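Local coordinates for methyltransferase small domain-containing protein (Thermoplasma acidophilum, PDB 1NE2), which is of unknown function but probably acts as an S-adenosylmethionine-dependent methyltransferase, at the interface of chains A and B. Numbering follows the deposited sequence. Chains: chain A/B, hypothetical protein ta1320.

The interface of chains A and B. Residues chain A 78, 98, 100, 106-111; chain B 52-54, 75-76, 112.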
loop_
_atom_site.group_PDB
_atom_site.type_symbol
_atom_site.label_atom_id
_atom_site.label_comp_id
_atom_site.label_asym_id
_atom_site.label_seq_id
_atom_site.Cartn_x
_atom_site.Cartn_y
_atom_site.Cartn_z
ATOM N N THR A 78 -5.585 1.176 3.578
ATOM C CA THR A 78 -6.003 2.421 2.935
ATOM C C THR A 78 -7.534 2.418 3.003
ATOM O O THR A 78 -8.168 1.368 2.883
ATOM C CB THR A 78 -5.518 2.469 1.465
ATOM O OG1 THR A 78 -4.083 2.578 1.442
ATOM C CG2 THR A 78 -6.123 3.655 0.737
ATOM N N ASN A 98 -4.280 4.713 6.348
ATOM C CA ASN A 98 -4.152 5.770 5.347
ATOM C C ASN A 98 -5.557 6.151 4.899
ATOM O O ASN A 98 -6.071 5.628 3.912
ATOM C CB ASN A 98 -3.310 5.274 4.158
ATOM C CG ASN A 98 -3.367 6.211 2.951
ATOM O OD1 ASN A 98 -3.279 7.438 3.082
ATOM N ND2 ASN A 98 -3.493 5.626 1.763
HETATM N N MSE A 100 -8.433 8.715 3.481
HETATM C CA MSE A 100 -8.485 9.781 2.496
HETATM C C MSE A 100 -9.898 10.068 2.028
HETATM O O MSE A 100 -10.747 9.171 1.968
HETATM C CB MSE A 100 -7.633 9.398 1.293
HETATM C CG MSE A 100 -7.910 7.981 0.824
HETATM SE SE MSE A 100 -6.804 7.470 -0.636
HETATM C CE MSE A 100 -5.133 8.196 0.004
ATOM N N GLU A 106 -12.050 7.975 -8.296
ATOM C CA GLU A 106 -10.696 8.512 -8.219
ATOM C C GLU A 106 -9.648 7.493 -7.762
ATOM O O GLU A 106 -8.447 7.743 -7.858
ATOM C CB GLU A 106 -10.689 9.724 -7.285
ATOM C CG GLU A 106 -11.733 10.770 -7.674
ATOM C CD GLU A 106 -11.832 11.911 -6.685
ATOM O OE1 GLU A 106 -11.954 11.646 -5.471
ATOM O OE2 GLU A 106 -11.798 13.078 -7.124
ATOM N N ILE A 107 -10.106 6.347 -7.273
ATOM C CA ILE A 107 -9.211 5.289 -6.802
ATOM C C ILE A 107 -8.556 4.605 -7.997
ATOM O O ILE A 107 -9.213 4.354 -9.006
ATOM C CB ILE A 107 -9.996 4.236 -5.983
ATOM C CG1 ILE A 107 -10.594 4.890 -4.733
ATOM C CG2 ILE A 107 -9.088 3.073 -5.605
ATOM C CD1 ILE A 107 -9.561 5.575 -3.831
ATOM N N SER A 108 -7.261 4.310 -7.900
ATOM C CA SER A 108 -6.581 3.657 -9.010
ATOM C C SER A 108 -5.452 2.724 -8.598
ATOM O O SER A 108 -4.850 2.077 -9.447
ATOM C CB SER A 108 -6.052 4.708 -10.000
ATOM O OG SER A 108 -5.232 5.668 -9.355
ATOM N N GLY A 109 -5.166 2.642 -7.304
ATOM C CA GLY A 109 -4.085 1.771 -6.861
ATOM C C GLY A 109 -4.447 0.302 -6.776
ATOM O O GLY A 109 -5.620 -0.058 -6.845
ATOM N N LYS A 110 -3.432 -0.553 -6.648
ATOM C CA LYS A 110 -3.632 -1.998 -6.537
ATOM C C LYS A 110 -3.441 -2.430 -5.086
ATOM O O LYS A 110 -2.548 -1.933 -4.389
ATOM C CB LYS A 110 -2.643 -2.746 -7.439
ATOM C CG LYS A 110 -2.905 -2.589 -8.937
ATOM C CD LYS A 110 -4.225 -3.212 -9.350
ATOM C CE LYS A 110 -4.416 -3.189 -10.863
ATOM N NZ LYS A 110 -4.587 -1.816 -11.415
ATOM N N TYR A 111 -4.297 -3.349 -4.641
ATOM C CA TYR A 111 -4.289 -3.861 -3.271
ATOM C C TYR A 111 -4.603 -5.354 -3.258
ATOM O O TYR A 111 -5.238 -5.872 -4.175
ATOM C CB TYR A 111 -5.367 -3.145 -2.446
ATOM C CG TYR A 111 -5.190 -1.646 -2.411
ATOM C CD1 TYR A 111 -4.405 -1.047 -1.433
ATOM C CD2 TYR A 111 -5.739 -0.838 -3.410
ATOM C CE1 TYR A 111 -4.156 0.322 -1.447
ATOM C CE2 TYR A 111 -5.493 0.538 -3.442
ATOM C CZ TYR A 111 -4.696 1.103 -2.452
ATOM O OH TYR A 111 -4.414 2.444 -2.482
ATOM N N GLY B 52 -1.497 8.267 -7.883
ATOM C CA GLY B 52 -2.637 7.369 -7.783
ATOM C C GLY B 52 -2.272 5.902 -7.663
ATOM O O GLY B 52 -3.106 5.027 -7.882
ATOM N N ARG B 53 -1.026 5.627 -7.305
ATOM C CA ARG B 53 -0.566 4.249 -7.185
ATOM C C ARG B 53 -0.257 3.859 -5.755
ATOM O O ARG B 53 -0.063 4.714 -4.891
ATOM C CB ARG B 53 0.715 4.055 -8.006
ATOM C CG ARG B 53 0.625 4.481 -9.451
ATOM C CD ARG B 53 -0.411 3.672 -10.229
ATOM N NE ARG B 53 -0.298 3.954 -11.662
ATOM C CZ ARG B 53 -1.164 3.551 -12.588
ATOM N NH1 ARG B 53 -2.227 2.834 -12.247
ATOM N NH2 ARG B 53 -0.980 3.887 -13.861
ATOM N N SER B 54 -0.227 2.555 -5.501
ATOM C CA SER B 54 0.155 2.075 -4.181
ATOM C C SER B 54 1.663 1.847 -4.346
ATOM O O SER B 54 2.104 1.171 -5.279
ATOM C CB SER B 54 -0.585 0.778 -3.832
ATOM O OG SER B 54 -0.416 -0.208 -4.831
ATOM N N GLU B 75 -1.235 7.163 -4.096
ATOM C CA GLU B 75 -2.483 6.871 -3.410
ATOM C C GLU B 75 -2.196 6.328 -2.013
ATOM O O GLU B 75 -2.894 6.643 -1.053
ATOM C CB GLU B 75 -3.291 5.873 -4.228
ATOM C CG GLU B 75 -4.658 5.569 -3.653
ATOM C CD GLU B 75 -5.503 4.818 -4.649
ATOM O OE1 GLU B 75 -5.998 5.457 -5.599
ATOM O OE2 GLU B 75 -5.649 3.590 -4.499
ATOM N N SER B 76 -1.169 5.499 -1.908
ATOM C CA SER B 76 -0.765 4.949 -0.620
ATOM C C SER B 76 0.725 4.688 -0.681
ATOM O O SER B 76 1.252 4.310 -1.728
ATOM C CB SER B 76 -1.529 3.651 -0.316
ATOM O OG SER B 76 -1.436 2.731 -1.383
ATOM N N ASP B 112 1.613 -1.494 -6.402
ATOM C CA ASP B 112 1.847 -1.182 -7.814
ATOM C C ASP B 112 3.327 -1.030 -8.138
ATOM O O ASP B 112 3.850 -1.617 -9.097
ATOM C CB ASP B 112 1.194 0.154 -8.195
ATOM C CG ASP B 112 -0.303 0.071 -8.313
ATOM O OD1 ASP B 112 -0.790 -0.658 -9.196
ATOM O OD2 ASP B 112 -0.996 0.748 -7.526
HETATM O O HOH W 1 -2.741 0.749 -10.267
HETATM O O HOH W 2 -6.190 8.055 -5.967
#
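This polar patch belongs to a two-fold interface between two copies of the protein. The twin patch has the chains exchanged. The structure alone does not show whether the dimer forms in the cell.

Two carboxylates of chain B accept bonds from chain A. B:Glu75 reaches into chain A with CG anti to its backbone N (chi1 -176°) and the chain extended beyond. Its OE1 takes the backbone N-H of A:Ser108 on the syn lone pair, at 2.9 Å from N. Its OE2 receives the phenol OH of A:Tyr111 on the anti lone pair, with OH and OE2 2.6 Å apart. The carboxylate lies at the edge of the tyrosine ring and nearly coplanar with it (1°). The backbone N of A:Gly109 meets OE2 from above the carboxylate plane. These donors fix the rotation of the carboxylate and would be expected to stabilise its charge. An alanine here would probably leave the two loop N-H groups and the tyrosine hydroxyl without this shared acceptor and loosen the interface.

The second carboxylate, B:Asp112, accepts the backbone N of A:Lys110 at OD2, 2.9 Å away and above the carboxylate plane. Within chain B, the backbone N of B:Ser54 binds the anti lone pair of the same OD2 in a nearly straight bond (177° at H). B:Ser54 OG also donates to it, so three donors grip this oxygen.

Hydroxyl and amide groups also bind across the contact. A:Ser108 OG donates to B:Gly52 O at 2.7 Å. B:Ser54 OG donates to A:Lys110 O at 2.8 Å. B:Ser76 OG donates to A:Tyr111 OH at 3.2 Å, so the tyrosine hydroxyl both gives and accepts a bond. The amide ND2 of A:Asn98 bonds in plane to B:Glu75 O, and A:Thr78 OG1 accepts its other N-H, which fixes the rotation of the amide.

Water adds further links. One joins A:Glu106 O to B:Glu75 OE1. Another touches A:Ser108 O and B:Arg53 NH1, and lies 2.6 Å from B:Asp112 OD1.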